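Local coordinates for D-alanyl-D-alanine carboxypeptidase (Vibrio cholerae, PDB 5TR7), which probably removes the C-terminal D-alanyl residue from peptidoglycan precursors, as a serine carboxypeptidase of the PBP5 type in cell-wall biogenesis, at residues L190-M195 with E239-L244. Residues are numbered along the deposited sequence; the frame is centred on the assembly and turned at random.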
loop_
_atom_site.group_PDB
_atom_site.type_symbol
_atom_site.label_atom_id
_atom_site.label_comp_id
_atom_site.label_asym_id
_atom_site.label_seq_id
_atom_site.Cartn_x
_atom_site.Cartn_y
_atom_site.Cartn_z
ATOM N N LEU A 190 5.412 -12.989 0.629
ATOM C CA LEU A 190 6.837 -12.716 0.338
ATOM C C LEU A 190 7.717 -13.927 0.673
ATOM O O LEU A 190 8.793 -14.042 0.137
ATOM C CB LEU A 190 7.318 -11.549 1.146
ATOM C CG LEU A 190 6.718 -10.190 0.763
ATOM C CD1 LEU A 190 7.167 -9.148 1.802
ATOM C CD2 LEU A 190 7.101 -9.771 -0.649
ATOM N N TRP A 191 7.245 -14.802 1.583
ATOM C CA TRP A 191 7.988 -15.988 2.027
ATOM C C TRP A 191 7.649 -17.251 1.209
ATOM O O TRP A 191 8.262 -18.305 1.393
ATOM C CB TRP A 191 7.652 -16.243 3.515
ATOM C CG TRP A 191 8.393 -15.404 4.470
ATOM C CD1 TRP A 191 9.548 -15.749 5.107
ATOM C CD2 TRP A 191 8.077 -14.083 4.917
ATOM N NE1 TRP A 191 9.957 -14.737 5.932
ATOM C CE2 TRP A 191 9.085 -13.695 5.825
ATOM C CE3 TRP A 191 7.028 -13.192 4.662
ATOM C CZ2 TRP A 191 9.096 -12.449 6.454
ATOM C CZ3 TRP A 191 7.060 -11.930 5.274
ATOM C CH2 TRP A 191 8.038 -11.606 6.200
ATOM N N ASP A 192 6.638 -17.170 0.352
ATOM C CA ASP A 192 6.251 -18.319 -0.456
ATOM C C ASP A 192 7.334 -18.622 -1.499
ATOM O O ASP A 192 7.615 -17.840 -2.399
ATOM C CB ASP A 192 4.908 -18.070 -1.129
ATOM C CG ASP A 192 4.365 -19.270 -1.855
ATOM O OD1 ASP A 192 5.082 -20.001 -2.562
ATOM O OD2 ASP A 192 3.161 -19.444 -1.739
ATOM N N LYS A 193 7.877 -19.813 -1.403
ATOM C CA LYS A 193 8.938 -20.264 -2.302
ATOM C C LYS A 193 8.519 -20.674 -3.700
ATOM O O LYS A 193 9.348 -20.661 -4.599
ATOM C CB LYS A 193 9.677 -21.411 -1.590
ATOM C CG LYS A 193 10.521 -20.807 -0.459
ATOM C CD LYS A 193 10.753 -21.756 0.695
ATOM C CE LYS A 193 9.464 -21.879 1.519
ATOM N NZ LYS A 193 9.545 -22.914 2.596
ATOM N N SER A 194 7.291 -21.164 -3.861
ATOM C CA SER A 194 6.770 -21.548 -5.169
ATOM C C SER A 194 6.457 -20.341 -6.073
ATOM O O SER A 194 6.272 -20.524 -7.262
ATOM C CB SER A 194 5.503 -22.427 -5.056
ATOM O OG SER A 194 4.400 -21.748 -4.462
ATOM N N MET A 195 6.355 -19.142 -5.523
ATOM C CA MET A 195 5.951 -17.936 -6.291
ATOM C C MET A 195 6.892 -16.764 -6.083
ATOM O O MET A 195 7.555 -16.674 -5.072
ATOM C CB MET A 195 4.569 -17.423 -5.895
ATOM C CG MET A 195 3.375 -17.975 -6.639
ATOM S SD MET A 195 2.085 -16.656 -6.957
ATOM C CE MET A 195 0.853 -17.747 -7.757
ATOM N N GLU A 239 -6.269 -16.878 -0.847
ATOM C CA GLU A 239 -7.112 -16.429 -1.914
ATOM C C GLU A 239 -6.298 -15.611 -2.905
ATOM O O GLU A 239 -6.539 -15.696 -4.104
ATOM C CB GLU A 239 -8.300 -15.639 -1.366
ATOM C CG GLU A 239 -9.175 -16.453 -0.393
ATOM C CD GLU A 239 -9.713 -17.772 -0.950
ATOM O OE1 GLU A 239 -9.306 -18.848 -0.482
ATOM O OE2 GLU A 239 -10.447 -17.746 -1.923
ATOM N N SER A 240 -5.316 -14.864 -2.433
ATOM C CA SER A 240 -4.472 -14.096 -3.351
ATOM C C SER A 240 -3.629 -15.023 -4.196
ATOM O O SER A 240 -3.473 -14.791 -5.396
ATOM C CB SER A 240 -3.584 -13.120 -2.564
ATOM O OG SER A 240 -4.430 -12.156 -1.980
ATOM N N LYS A 241 -3.141 -16.096 -3.572
ATOM C CA LYS A 241 -2.318 -17.082 -4.296
ATOM C C LYS A 241 -3.186 -17.737 -5.371
ATOM O O LYS A 241 -2.727 -17.850 -6.505
ATOM C CB LYS A 241 -1.644 -18.126 -3.365
ATOM C CG LYS A 241 -0.596 -18.932 -4.029
ATOM C CD LYS A 241 0.011 -20.053 -3.180
ATOM C CE LYS A 241 1.273 -20.596 -3.888
ATOM N NZ LYS A 241 1.964 -21.671 -3.126
ATOM N N LYS A 242 -4.462 -18.052 -5.067
ATOM C CA LYS A 242 -5.341 -18.688 -6.069
ATOM C C LYS A 242 -5.565 -17.719 -7.200
ATOM O O LYS A 242 -5.469 -18.081 -8.349
ATOM C CB LYS A 242 -6.738 -19.052 -5.566
ATOM C CG LYS A 242 -6.820 -20.192 -4.614
ATOM C CD LYS A 242 -8.199 -20.271 -3.938
ATOM C CE LYS A 242 -8.085 -21.311 -2.834
ATOM N NZ LYS A 242 -9.149 -21.172 -1.803
ATOM N N LEU A 243 -5.898 -16.501 -6.856
ATOM C CA LEU A 243 -6.163 -15.512 -7.850
ATOM C C LEU A 243 -4.985 -15.381 -8.759
ATOM O O LEU A 243 -5.137 -15.393 -9.934
ATOM C CB LEU A 243 -6.484 -14.196 -7.187
ATOM C CG LEU A 243 -7.299 -13.199 -7.968
ATOM C CD1 LEU A 243 -8.434 -13.845 -8.717
ATOM C CD2 LEU A 243 -7.801 -12.122 -7.050
ATOM N N LEU A 244 -3.800 -15.276 -8.200
ATOM C CA LEU A 244 -2.583 -15.114 -9.004
ATOM C C LEU A 244 -2.285 -16.346 -9.862
ATOM O O LEU A 244 -1.952 -16.191 -11.041
ATOM C CB LEU A 244 -1.368 -14.774 -8.133
ATOM C CG LEU A 244 -1.347 -13.391 -7.502
ATOM C CD1 LEU A 244 -0.340 -13.335 -6.356
ATOM C CD2 LEU A 244 -1.041 -12.300 -8.497
#
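Between 190-195 and 239-244 the backbones come nearest at M195 and K241, CA to CA 8.5 Å, and the gap is bridged by side chains. In this penicillin-binding fold of the peptidase S11 family, helix 233-251 packs on the five-stranded antiparallel sheet, and the loop enters at an edge strand, 196-205; the contact lies at the surface, away from the active site. K241 spans most of the distance: CG stands anti to the backbone N (chi1 -168°) and the chain is extended beyond it, carrying NZ to the loop. There D192 meets it tip to tip in a salt bridge, OD2 to NZ 2.9 Å, made on the syn side of the carboxylate. The same NZ donates to S194 OG at 2.8 Å, so the ammonium group is held by two loop side chains. S194 OG in turn gives its proton to the syn lone pair of D192 OD1 at 2.7 Å, closing a ring of three polar groups. OD1 also faces the turn of its own backbone, where N of S194 and, at longer range, N of M195 make weak, bent bonds to it. These donors probably stabilise the negative charge of D192 and help to fix its carboxylate for K241. Beside the polar cluster, the bent M195 side chain crosses L244 obliquely and also touches S245 and F248 on the same helix. L244 itself is buried, reaching L223, A225 and S214 of the sheet, so M195 covers a side chain already packed between helix and strands. The methyl CE of M195 ends 3.7 Å from L244 CB and also touches the carbonyl O of K241, which is hydrogen-bonded to S245 OG.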